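Local coordinates for N-acetylglucosamine-6-phosphate deacetylase (Thermotoga maritima, PDB 1O12), which probably removes the acetyl group from N-acetylglucosamine 6-phosphate, as a metal-dependent hydrolase of the NagA family binding one divalent cation per subunit, at residues V311-R315 with E358-V362. Residues are numbered along the deposited sequence.
Sequences VKNFR and EDLNV
Leu360 points toward an alpha-helix and lays its CD2 against Arg315 (CD2 to Arg315 CD, 3.6 Å) and beside Val311 (CD2 to Val311 CG1, 4.2 Å), one turn apart and linked by the helical hydrogen bond from Arg315 N to Val311 O (2.9 Å). Left-handed phi/psi (71/31) turns the loop at Leu360 (chi1 -97°, chi2 30°, both between wells), whose CA lies 6.6 Å from Lys312 CA. Arg315, chi1 to chi3 all t, brings its guanidinium over Leu360 CD2, and NH1 makes a weak hydrogen bond to Glu358 O (3.5 Å). Lys312 (m, t, t, p) runs along the loop, CD 3.6 Å from Asp359 O; CE makes a tight carbon-to-oxygen contact with Asn361 OD1 (3.0 Å), to which NZ (3.3 Å) is badly angled for hydrogen bonding. Asn361 ND2 is hydrogen-bonded to Asp357 OD2. Away from the metal site, the contact joins the small beta domain to the TIM barrel: the loop of beta-hairpin 353-356/362-367 rests on helix 307-318, with Leu325 of helix 322-336 touching Val311, Arg315 and Leu360.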
loop_
_atom_site.group_PDB
_atom_site.type_symbol
_atom_site.label_atom_id
_atom_site.label_comp_id
_atom_site.label_asym_id
_atom_site.label_seq_id
_atom_site.Cartn_x
_atom_site.Cartn_y
_atom_site.Cartn_z
ATOM N N VAL A 311 8.924 1.708 -20.628
ATOM C CA VAL A 311 8.661 3.119 -20.411
ATOM C C VAL A 311 7.261 3.522 -20.872
ATOM O O VAL A 311 6.525 4.230 -20.146
ATOM C CB VAL A 311 9.722 3.988 -21.123
ATOM C CG1 VAL A 311 9.396 5.475 -20.975
ATOM C CG2 VAL A 311 11.086 3.693 -20.520
ATOM N N LYS A 312 6.882 3.053 -22.059
ATOM C CA LYS A 312 5.578 3.393 -22.588
ATOM C C LYS A 312 4.512 2.838 -21.659
ATOM O O LYS A 312 3.553 3.543 -21.312
ATOM C CB LYS A 312 5.378 2.814 -23.987
ATOM C CG LYS A 312 6.236 3.434 -25.085
ATOM C CD LYS A 312 5.655 3.122 -26.468
ATOM C CE LYS A 312 6.689 3.212 -27.586
ATOM N NZ LYS A 312 7.661 2.048 -27.583
ATOM N N ASN A 313 4.692 1.580 -21.251
ATOM C CA ASN A 313 3.718 0.924 -20.401
ATOM C C ASN A 313 3.532 1.689 -19.125
ATOM O O ASN A 313 2.407 2.060 -18.777
ATOM C CB ASN A 313 4.119 -0.533 -20.062
ATOM C CG ASN A 313 3.885 -1.507 -21.217
ATOM O OD1 ASN A 313 3.142 -1.224 -22.156
ATOM N ND2 ASN A 313 4.512 -2.666 -21.140
ATOM N N PHE A 314 4.637 1.939 -18.430
ATOM C CA PHE A 314 4.588 2.646 -17.166
ATOM C C PHE A 314 3.865 3.948 -17.315
ATOM O O PHE A 314 3.012 4.290 -16.500
ATOM C CB PHE A 314 5.981 2.928 -16.629
ATOM C CG PHE A 314 5.964 3.484 -15.248
ATOM C CD1 PHE A 314 5.911 4.863 -15.039
ATOM C CD2 PHE A 314 5.943 2.621 -14.147
ATOM C CE1 PHE A 314 5.844 5.387 -13.746
ATOM C CE2 PHE A 314 5.876 3.115 -12.854
ATOM C CZ PHE A 314 5.828 4.506 -12.649
ATOM N N ARG A 315 4.218 4.680 -18.365
ATOM C CA ARG A 315 3.594 5.955 -18.632
ATOM C C ARG A 315 2.086 5.820 -18.828
ATOM O O ARG A 315 1.321 6.661 -18.373
ATOM C CB ARG A 315 4.191 6.587 -19.877
ATOM C CG ARG A 315 3.591 7.950 -20.159
ATOM C CD ARG A 315 3.737 8.317 -21.604
ATOM N NE ARG A 315 3.740 9.760 -21.762
ATOM C CZ ARG A 315 3.740 10.394 -22.931
ATOM N NH1 ARG A 315 3.734 9.698 -24.060
ATOM N NH2 ARG A 315 3.759 11.731 -22.971
ATOM N N GLU A 358 7.028 11.872 -29.869
ATOM C CA GLU A 358 6.086 12.159 -28.783
ATOM C C GLU A 358 5.412 10.944 -28.183
ATOM O O GLU A 358 4.941 10.995 -27.044
ATOM C CB GLU A 358 5.030 13.185 -29.214
ATOM C CG GLU A 358 4.172 12.788 -30.396
ATOM C CD GLU A 358 2.983 13.729 -30.574
ATOM O OE1 GLU A 358 1.967 13.587 -29.830
ATOM O OE2 GLU A 358 3.079 14.627 -31.454
ATOM N N ASP A 359 5.353 9.857 -28.944
ATOM C CA ASP A 359 4.778 8.621 -28.437
ATOM C C ASP A 359 5.816 7.808 -27.679
ATOM O O ASP A 359 5.559 6.669 -27.288
ATOM C CB ASP A 359 4.230 7.767 -29.574
ATOM C CG ASP A 359 2.889 8.264 -30.072
ATOM O OD1 ASP A 359 1.935 8.350 -29.238
ATOM O OD2 ASP A 359 2.802 8.562 -31.293
ATOM N N LEU A 360 6.999 8.394 -27.498
ATOM C CA LEU A 360 8.100 7.753 -26.790
ATOM C C LEU A 360 8.755 6.590 -27.539
ATOM O O LEU A 360 9.234 5.621 -26.938
ATOM C CB LEU A 360 7.637 7.336 -25.383
ATOM C CG LEU A 360 8.008 8.335 -24.274
ATOM C CD1 LEU A 360 8.061 9.756 -24.822
ATOM C CD2 LEU A 360 7.036 8.240 -23.137
ATOM N N ASN A 361 8.749 6.671 -28.868
ATOM C CA ASN A 361 9.432 5.663 -29.668
ATOM C C ASN A 361 10.861 6.184 -29.767
ATOM O O ASN A 361 11.079 7.379 -30.009
ATOM C CB ASN A 361 8.829 5.556 -31.058
ATOM C CG ASN A 361 7.515 4.799 -31.065
ATOM O OD1 ASN A 361 7.412 3.711 -30.479
ATOM N ND2 ASN A 361 6.505 5.355 -31.737
ATOM N N VAL A 362 11.830 5.306 -29.536
ATOM C CA VAL A 362 13.225 5.720 -29.610
ATOM C C VAL A 362 13.604 6.011 -31.043
ATOM O O VAL A 362 13.296 5.220 -31.953
ATOM C CB VAL A 362 14.191 4.643 -29.118
ATOM C CG1 VAL A 362 15.606 5.165 -29.246
ATOM C CG2 VAL A 362 13.866 4.248 -27.665
#